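Local atomic coordinates of tautomerase domain-containing protein (Gammaproteobacteria bacterium SG8_31, PDB entry 7M59), a protein that is of unknown function but belongs to the tautomerase family, with a short beta-alpha-beta subunit that assembles here as six copies. Residues Glu21-Thr24 and Arg25-Glu29; Ile31-Val35 and Glu36-Val40; His49-Ala53 and Gly54-Pro58. All coordinates share one frame; numbering follows the deposited sequence.

Contact 1 of 3, residues Glu21-Thr24 and Arg25-Glu29; sequences EAIT and RAVHE
R25 folds back over the preceding turn of helix 13-31 and lies against E21 and A22. Its guanidinium is laid flat there. One face covers E21 O, 3.6 Å above the plane, and A22 CA, both offset toward the rim. NH1 of R25 comes 3.7 Å from E21 CB, and NH2 of R25 comes as near to A22 CB. The side chain gets there because CG sits beside the backbone N and the chain bends at chi3 (-59°), which turns the guanidinium back along the helix. The carboxylate of E21 does not pair closely with it. E21 OE1 stays 4.5 Å from R25 NH1, beyond a salt bridge, while E21 OE2 bonds to Q17. The attraction is therefore probably modest. On another side of the helix, I23 and V27 meet obliquely through their CG2 methyls, 4.1 Å apart.

Regular i to i+4 backbone bonds position these side chains. R25 N donates to E21 O, A26 N to A22 O, V27 N to I23 O at 2.8 Å, and H28 N to T24 O. T24 turns its hydroxyl back along the helix to A20 O.

The helix is the middle element of the beta-alpha-beta unit. I23 rests on I3 and C5 of strand 2-8 and on V40 of strand 39-45. V27 also reaches I3, and T24 packs on V40. A22, I23, A26 and V27 also meet the same four residues of the second subunit, A22 on A26 and I23 on V27, so this helix takes part in the interface between two copies of the protein.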
loop_
_atom_site.group_PDB
_atom_site.type_symbol
_atom_site.label_atom_id
_atom_site.label_comp_id
_atom_site.label_asym_id
_atom_site.label_seq_id
_atom_site.Cartn_x
_atom_site.Cartn_y
_atom_site.Cartn_z
ATOM N N GLU A 21 13.113 14.516 0.048
ATOM C CA GLU A 21 14.455 14.639 0.609
ATOM C C GLU A 21 14.426 14.672 2.130
ATOM O O GLU A 21 15.247 14.022 2.788
ATOM C CB GLU A 21 15.131 15.890 0.046
ATOM C CG GLU A 21 15.464 15.747 -1.424
ATOM C CD GLU A 21 16.021 17.016 -2.043
ATOM O OE1 GLU A 21 16.062 18.053 -1.347
ATOM O OE2 GLU A 21 16.392 16.971 -3.237
ATOM N N ALA A 22 13.485 15.418 2.711
ATOM C CA ALA A 22 13.402 15.503 4.166
ATOM C C ALA A 22 13.037 14.156 4.781
ATOM O O ALA A 22 13.554 13.792 5.842
ATOM C CB ALA A 22 12.387 16.567 4.567
ATOM N N ILE A 23 12.146 13.405 4.130
ATOM C CA ILE A 23 11.819 12.067 4.622
ATOM C C ILE A 23 13.025 11.147 4.515
ATOM O O ILE A 23 13.293 10.345 5.418
ATOM C CB ILE A 23 10.598 11.501 3.871
ATOM C CG1 ILE A 23 9.333 12.223 4.336
ATOM C CG2 ILE A 23 10.478 9.994 4.111
ATOM C CD1 ILE A 23 8.071 11.896 3.518
ATOM N N THR A 24 13.771 11.240 3.411
ATOM C CA THR A 24 14.959 10.409 3.246
ATOM C C THR A 24 15.955 10.664 4.375
ATOM O O THR A 24 16.469 9.722 4.993
ATOM C CB THR A 24 15.592 10.676 1.876
ATOM O OG1 THR A 24 14.627 10.397 0.849
ATOM C CG2 THR A 24 16.831 9.794 1.657
ATOM N N ARG A 25 16.218 11.942 4.671
ATOM C CA ARG A 25 17.107 12.283 5.781
ATOM C C ARG A 25 16.544 11.805 7.115
ATOM O O ARG A 25 17.278 11.245 7.939
ATOM C CB ARG A 25 17.344 13.794 5.823
ATOM C CG ARG A 25 18.200 14.330 4.687
ATOM C CD ARG A 25 18.626 15.768 4.965
ATOM N NE ARG A 25 17.478 16.654 5.132
ATOM C CZ ARG A 25 16.841 17.250 4.126
ATOM N NH1 ARG A 25 17.242 17.060 2.876
ATOM N NH2 ARG A 25 15.804 18.041 4.372
ATOM N N ALA A 26 15.242 12.018 7.346
ATOM C CA ALA A 26 14.630 11.600 8.606
ATOM C C ALA A 26 14.759 10.096 8.818
ATOM O O ALA A 26 15.109 9.643 9.914
ATOM C CB ALA A 26 13.159 12.019 8.652
ATOM N N VAL A 27 14.467 9.301 7.786
ATOM C CA VAL A 27 14.561 7.852 7.932
ATOM C C VAL A 27 16.010 7.433 8.162
ATOM O O VAL A 27 16.307 6.635 9.058
ATOM C CB VAL A 27 13.943 7.155 6.706
ATOM C CG1 VAL A 27 14.234 5.654 6.720
ATOM C CG2 VAL A 27 12.444 7.422 6.691
ATOM N N HIS A 28 16.933 7.974 7.362
ATOM C CA HIS A 28 18.352 7.663 7.533
ATOM C C HIS A 28 18.823 7.963 8.954
ATOM O O HIS A 28 19.494 7.139 9.587
ATOM C CB HIS A 28 19.169 8.454 6.508
ATOM C CG HIS A 28 20.652 8.318 6.670
ATOM N ND1 HIS A 28 21.290 7.098 6.763
ATOM C CD2 HIS A 28 21.626 9.258 6.739
ATOM C CE1 HIS A 28 22.592 7.294 6.887
ATOM N NE2 HIS A 28 22.821 8.594 6.875
ATOM N N GLU A 29 18.461 9.133 9.485
ATOM C CA GLU A 29 19.007 9.559 10.771
ATOM C C GLU A 29 18.377 8.848 11.963
ATOM O O GLU A 29 19.055 8.653 12.981
ATOM C CB GLU A 29 18.844 11.069 10.926
ATOM C CG GLU A 29 19.693 11.852 9.944
ATOM C CD GLU A 29 19.298 13.305 9.872
ATOM O OE1 GLU A 29 18.500 13.748 10.729
ATOM O OE2 GLU A 29 19.778 13.997 8.951
#

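Contact 2 of 3, residues Ile31-Val35 and Glu36-Val40; sequences IGAPV and EYIYV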
loop_
_atom_site.group_PDB
_atom_site.type_symbol
_atom_site.label_atom_id
_atom_site.label_comp_id
_atom_site.label_asym_id
_atom_site.label_seq_id
_atom_site.Cartn_x
_atom_site.Cartn_y
_atom_site.Cartn_z
ATOM N N ILE A 31 16.561 5.649 12.053
ATOM C CA ILE A 31 16.623 4.193 12.118
ATOM C C ILE A 31 17.865 3.624 11.457
ATOM O O ILE A 31 18.044 2.403 11.452
ATOM C CB ILE A 31 15.347 3.532 11.542
ATOM C CG1 ILE A 31 15.246 3.705 10.022
ATOM C CG2 ILE A 31 14.126 4.098 12.216
ATOM C CD1 ILE A 31 14.190 2.775 9.383
ATOM N N GLY A 32 18.751 4.467 10.926
ATOM C CA GLY A 32 20.002 3.961 10.403
ATOM C C GLY A 32 19.897 3.222 9.093
ATOM O O GLY A 32 20.796 2.453 8.750
ATOM N N ALA A 33 18.811 3.415 8.352
ATOM C CA ALA A 33 18.732 2.860 7.013
ATOM C C ALA A 33 19.717 3.598 6.116
ATOM O O ALA A 33 19.707 4.835 6.083
ATOM C CB ALA A 33 17.312 2.993 6.461
ATOM N N PRO A 34 20.591 2.893 5.404
ATOM C CA PRO A 34 21.459 3.583 4.446
ATOM C C PRO A 34 20.623 4.291 3.398
ATOM O O PRO A 34 19.580 3.794 2.972
ATOM C CB PRO A 34 22.306 2.459 3.836
ATOM C CG PRO A 34 21.852 1.199 4.435
ATOM C CD PRO A 34 20.954 1.479 5.589
ATOM N N VAL A 35 21.088 5.474 2.997
ATOM C CA VAL A 35 20.367 6.241 1.986
ATOM C C VAL A 35 20.147 5.396 0.738
ATOM O O VAL A 35 19.089 5.467 0.101
ATOM C CB VAL A 35 21.123 7.545 1.673
ATOM C CG1 VAL A 35 20.495 8.263 0.487
ATOM C CG2 VAL A 35 21.143 8.436 2.903
ATOM N N GLU A 36 21.120 4.546 0.399
ATOM C CA GLU A 36 21.012 3.705 -0.790
ATOM C C GLU A 36 19.806 2.762 -0.732
ATOM O O GLU A 36 19.286 2.375 -1.786
ATOM C CB GLU A 36 22.312 2.908 -0.978
ATOM C CG GLU A 36 22.161 1.629 -1.791
ATOM C CD GLU A 36 23.416 0.783 -1.831
ATOM O OE1 GLU A 36 24.521 1.333 -1.617
ATOM O OE2 GLU A 36 23.285 -0.440 -2.075
ATOM N N TYR A 37 19.344 2.397 0.467
ATOM C CA TYR A 37 18.215 1.481 0.625
ATOM C C TYR A 37 16.860 2.178 0.620
ATOM O O TYR A 37 15.831 1.490 0.628
ATOM C CB TYR A 37 18.309 0.701 1.944
ATOM C CG TYR A 37 19.417 -0.326 2.062
ATOM C CD1 TYR A 37 19.517 -1.109 3.203
ATOM C CD2 TYR A 37 20.354 -0.507 1.052
ATOM C CE1 TYR A 37 20.515 -2.054 3.345
ATOM C CE2 TYR A 37 21.371 -1.454 1.184
ATOM C CZ TYR A 37 21.441 -2.218 2.337
ATOM O OH TYR A 37 22.432 -3.164 2.488
ATOM N N ILE A 38 16.816 3.504 0.634
ATOM C CA ILE A 38 15.563 4.221 0.857
ATOM C C ILE A 38 14.886 4.491 -0.483
ATOM O O ILE A 38 15.526 4.934 -1.446
ATOM C CB ILE A 38 15.804 5.526 1.630
ATOM C CG1 ILE A 38 16.365 5.218 3.023
ATOM C CG2 ILE A 38 14.515 6.325 1.733
ATOM C CD1 ILE A 38 16.794 6.447 3.795
ATOM N N TYR A 39 13.582 4.224 -0.548
ATOM C CA TYR A 39 12.784 4.483 -1.741
ATOM C C TYR A 39 11.524 5.198 -1.270
ATOM O O TYR A 39 10.726 4.621 -0.522
ATOM C CB TYR A 39 12.464 3.175 -2.465
ATOM C CG TYR A 39 11.970 3.244 -3.902
ATOM C CD1 TYR A 39 12.452 2.346 -4.849
ATOM C CD2 TYR A 39 10.975 4.145 -4.300
ATOM C CE1 TYR A 39 11.988 2.358 -6.157
ATOM C CE2 TYR A 39 10.509 4.163 -5.617
ATOM C CZ TYR A 39 11.022 3.262 -6.532
ATOM O OH TYR A 39 10.568 3.245 -7.829
ATOM N N VAL A 40 11.378 6.464 -1.654
ATOM C CA VAL A 40 10.199 7.264 -1.339
ATOM C C VAL A 40 9.318 7.320 -2.577
ATOM O O VAL A 40 9.799 7.585 -3.685
ATOM C CB VAL A 40 10.582 8.678 -0.875
ATOM C CG1 VAL A 40 9.333 9.491 -0.586
ATOM C CG2 VAL A 40 11.464 8.604 0.359
#
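The chain between helix 13-31 and strand 39-45 makes a short 3-10 turn, and P34 and Y37 pack together across it. P34 CG sits over one face of the Y37 ring, 3.6 Å from the centroid and 16° off the normal, displaced a little toward the rim. This is a CH-pi contact, and the two side chains cross obliquely. The nearest ring atom is Y37 CD1, 3.5 Å from P34 CG. With Y37 CG anti to its own carbonyl carbon (chi1 -69°), the ring is carried back toward the proline.

Two backbone bonds set the turn. Y37 N donates to P34 O at 2.9 Å, and I38 N donates to V35 O at 3.1 Å. Both donors stand well above the plane of the carbonyl they use. Behind the turn, I38 points inward. Its CG1 lies 3.5 Å from P34 O and 4.2 Å from A33 CB.

The turn is held to its surroundings on several sides. A33 O accepts a hydrogen bond from H28 ND1, and I38 packs on T24 and V27 of the helix. A33, Y37 and I38 all touch P1. Y37 also packs on P58 of the second subunit. Just beyond, Y39 and V40 pair with an antiparallel strand of the third subunit.

G32, with its positive phi, ends the helical conformation. The segment is the helix-to-strand connection of a beta-alpha-beta unit, here returning the chain to a strand parallel to 2-8, as in the tautomerase fold.

Contact 3 of 3, residues His49-Ala53 and Gly54-Pro58; sequences HHVKA and GRTLP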
loop_
_atom_site.group_PDB
_atom_site.type_symbol
_atom_site.label_atom_id
_atom_site.label_comp_id
_atom_site.label_asym_id
_atom_site.label_seq_id
_atom_site.Cartn_x
_atom_site.Cartn_y
_atom_site.Cartn_z
ATOM N N HIS A 49 -10.835 12.296 -1.706
ATOM C CA HIS A 49 -10.463 10.894 -1.564
ATOM C C HIS A 49 -9.809 10.594 -0.227
ATOM O O HIS A 49 -9.415 9.445 0.010
ATOM C CB HIS A 49 -9.521 10.480 -2.697
ATOM C CG HIS A 49 -10.194 10.347 -4.029
ATOM N ND1 HIS A 49 -9.604 9.704 -5.096
ATOM C CD2 HIS A 49 -11.403 10.773 -4.469
ATOM C CE1 HIS A 49 -10.419 9.744 -6.138
ATOM N NE2 HIS A 49 -11.520 10.381 -5.781
ATOM N N HIS A 50 -9.658 11.595 0.635
ATOM C CA HIS A 50 -9.145 11.428 1.991
ATOM C C HIS A 50 -10.312 11.656 2.936
ATOM O O HIS A 50 -10.772 12.792 3.087
ATOM C CB HIS A 50 -8.026 12.419 2.294
ATOM C CG HIS A 50 -6.817 12.245 1.436
ATOM N ND1 HIS A 50 -5.579 11.936 1.957
ATOM C CD2 HIS A 50 -6.654 12.333 0.094
ATOM C CE1 HIS A 50 -4.705 11.837 0.969
ATOM N NE2 HIS A 50 -5.331 12.077 -0.168
ATOM N N VAL A 51 -10.799 10.589 3.560
ATOM C CA VAL A 51 -11.959 10.684 4.447
ATOM C C VAL A 51 -11.503 10.239 5.831
ATOM O O VAL A 51 -11.337 9.041 6.101
ATOM C CB VAL A 51 -13.148 9.869 3.933
ATOM C CG1 VAL A 51 -14.377 10.094 4.805
ATOM C CG2 VAL A 51 -13.450 10.263 2.492
ATOM N N LYS A 52 -11.268 11.212 6.706
ATOM C CA LYS A 52 -10.689 10.985 8.022
ATOM C C LYS A 52 -11.770 11.236 9.061
ATOM O O LYS A 52 -12.381 12.310 9.072
ATOM C CB LYS A 52 -9.486 11.899 8.260
ATOM C CG LYS A 52 -8.868 11.763 9.657
ATOM C CD LYS A 52 -7.626 12.634 9.809
ATOM C CE LYS A 52 -7.994 14.099 10.062
ATOM N NZ LYS A 52 -8.914 14.306 11.232
ATOM N N ALA A 53 -12.004 10.248 9.925
ATOM C CA ALA A 53 -13.054 10.332 10.942
ATOM C C ALA A 53 -14.404 10.681 10.319
ATOM O O ALA A 53 -15.193 11.452 10.876
ATOM C CB ALA A 53 -12.675 11.331 12.035
ATOM N N GLY A 54 -14.677 10.099 9.152
ATOM C CA GLY A 54 -15.925 10.303 8.449
ATOM C C GLY A 54 -16.023 11.572 7.636
ATOM O O GLY A 54 -17.019 11.747 6.916
ATOM N N ARG A 55 -15.033 12.459 7.701
ATOM C CA ARG A 55 -15.110 13.761 7.044
ATOM C C ARG A 55 -14.103 13.867 5.905
ATOM O O ARG A 55 -12.932 13.502 6.058
ATOM C CB ARG A 55 -14.889 14.902 8.042
ATOM C CG ARG A 55 -15.318 14.585 9.459
ATOM C CD ARG A 55 -16.074 15.750 10.102
ATOM N NE ARG A 55 -17.431 15.907 9.573
ATOM C CZ ARG A 55 -18.014 17.078 9.333
ATOM N NH1 ARG A 55 -19.250 17.120 8.848
ATOM N NH2 ARG A 55 -17.361 18.210 9.575
ATOM N N THR A 56 -14.570 14.379 4.775
ATOM C CA THR A 56 -13.712 14.636 3.631
ATOM C C THR A 56 -12.721 15.757 3.939
ATOM O O THR A 56 -13.058 16.744 4.602
ATOM C CB THR A 56 -14.582 15.002 2.426
ATOM O OG1 THR A 56 -15.296 13.838 1.981
ATOM C CG2 THR A 56 -13.762 15.521 1.309
ATOM N N LEU A 57 -11.483 15.600 3.467
ATOM C CA LEU A 57 -10.519 16.673 3.623
ATOM C C LEU A 57 -10.679 17.698 2.501
ATOM O O LEU A 57 -11.118 17.362 1.397
ATOM C CB LEU A 57 -9.093 16.122 3.618
ATOM C CG LEU A 57 -8.712 15.142 4.734
ATOM C CD1 LEU A 57 -7.196 14.967 4.828
ATOM C CD2 LEU A 57 -9.292 15.555 6.076
ATOM N N PRO A 58 -10.352 18.962 2.764
ATOM C CA PRO A 58 -10.465 19.979 1.715
ATOM C C PRO A 58 -9.350 19.843 0.689
ATOM O O PRO A 58 -8.342 19.164 0.899
ATOM C CB PRO A 58 -10.356 21.296 2.490
ATOM C CG PRO A 58 -9.549 20.956 3.690
ATOM C CD PRO A 58 -9.943 19.543 4.054
HETATM O O HOH W 1 -13.231 7.949 7.906
#
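Strands 50-52 and 55-56 form an antiparallel hairpin closed by a type I' turn from K52 to R55. K52 and R55 are a hydrogen-bonded pair: K52 N donates to R55 O at 2.9 Å and R55 N to K52 O at 3.0 Å. V51 and T56 are the next, non-hydrogen-bonded pair. Beyond it, L57 N reaches H50 O at 2.9 Å, nearly along the C=O axis. A water bridges the turn, donating to V51 O and accepting from G54 N.

L57 lies against H50, its CD1 3.7 Å from H50 CB. V51 sends its two methyls to different neighbours. CG1, anti to the backbone N (chi1 -175°), lies 3.6 Å from G54 C, while CG2 is 4.1 Å from T56 OG1. R55 meets the turn with the start of its side chain, CG 3.4 Å from A53 O; bends at chi2 and chi3 follow, and the guanidinium leads away.

The imidazole of H50 is held from both sides of a subunit boundary, NE2 by T45 and ND1 by Y39 OH of the fifth subunit. H50, V51 and K52 also pair with a strand of that subunit. This is a two-residue beta hairpin, with A53 and G54 both at positive phi, used to extend a sheet between subunits.

Overall arrangement
Contacts 1 and 2 are neighbours, their centres 8 Å apart, and they touch through H28 ND1 and A33 O and through T24 and I38. Both serve the beta-alpha-beta unit, one within its helix and the other in the connection that follows. Contact 3 stands apart on the opposite side of the chain's centre, about 28 Å from contact 1 and 31 Å from contact 2, centre to centre. All three are partly buried and touch the second subunit. Their chemistry differs: contact 1 combines helical bonds with an arginine laid over backbone, contact 2 a proline over an aromatic face, and contact 3 strand pairing with a bridging water.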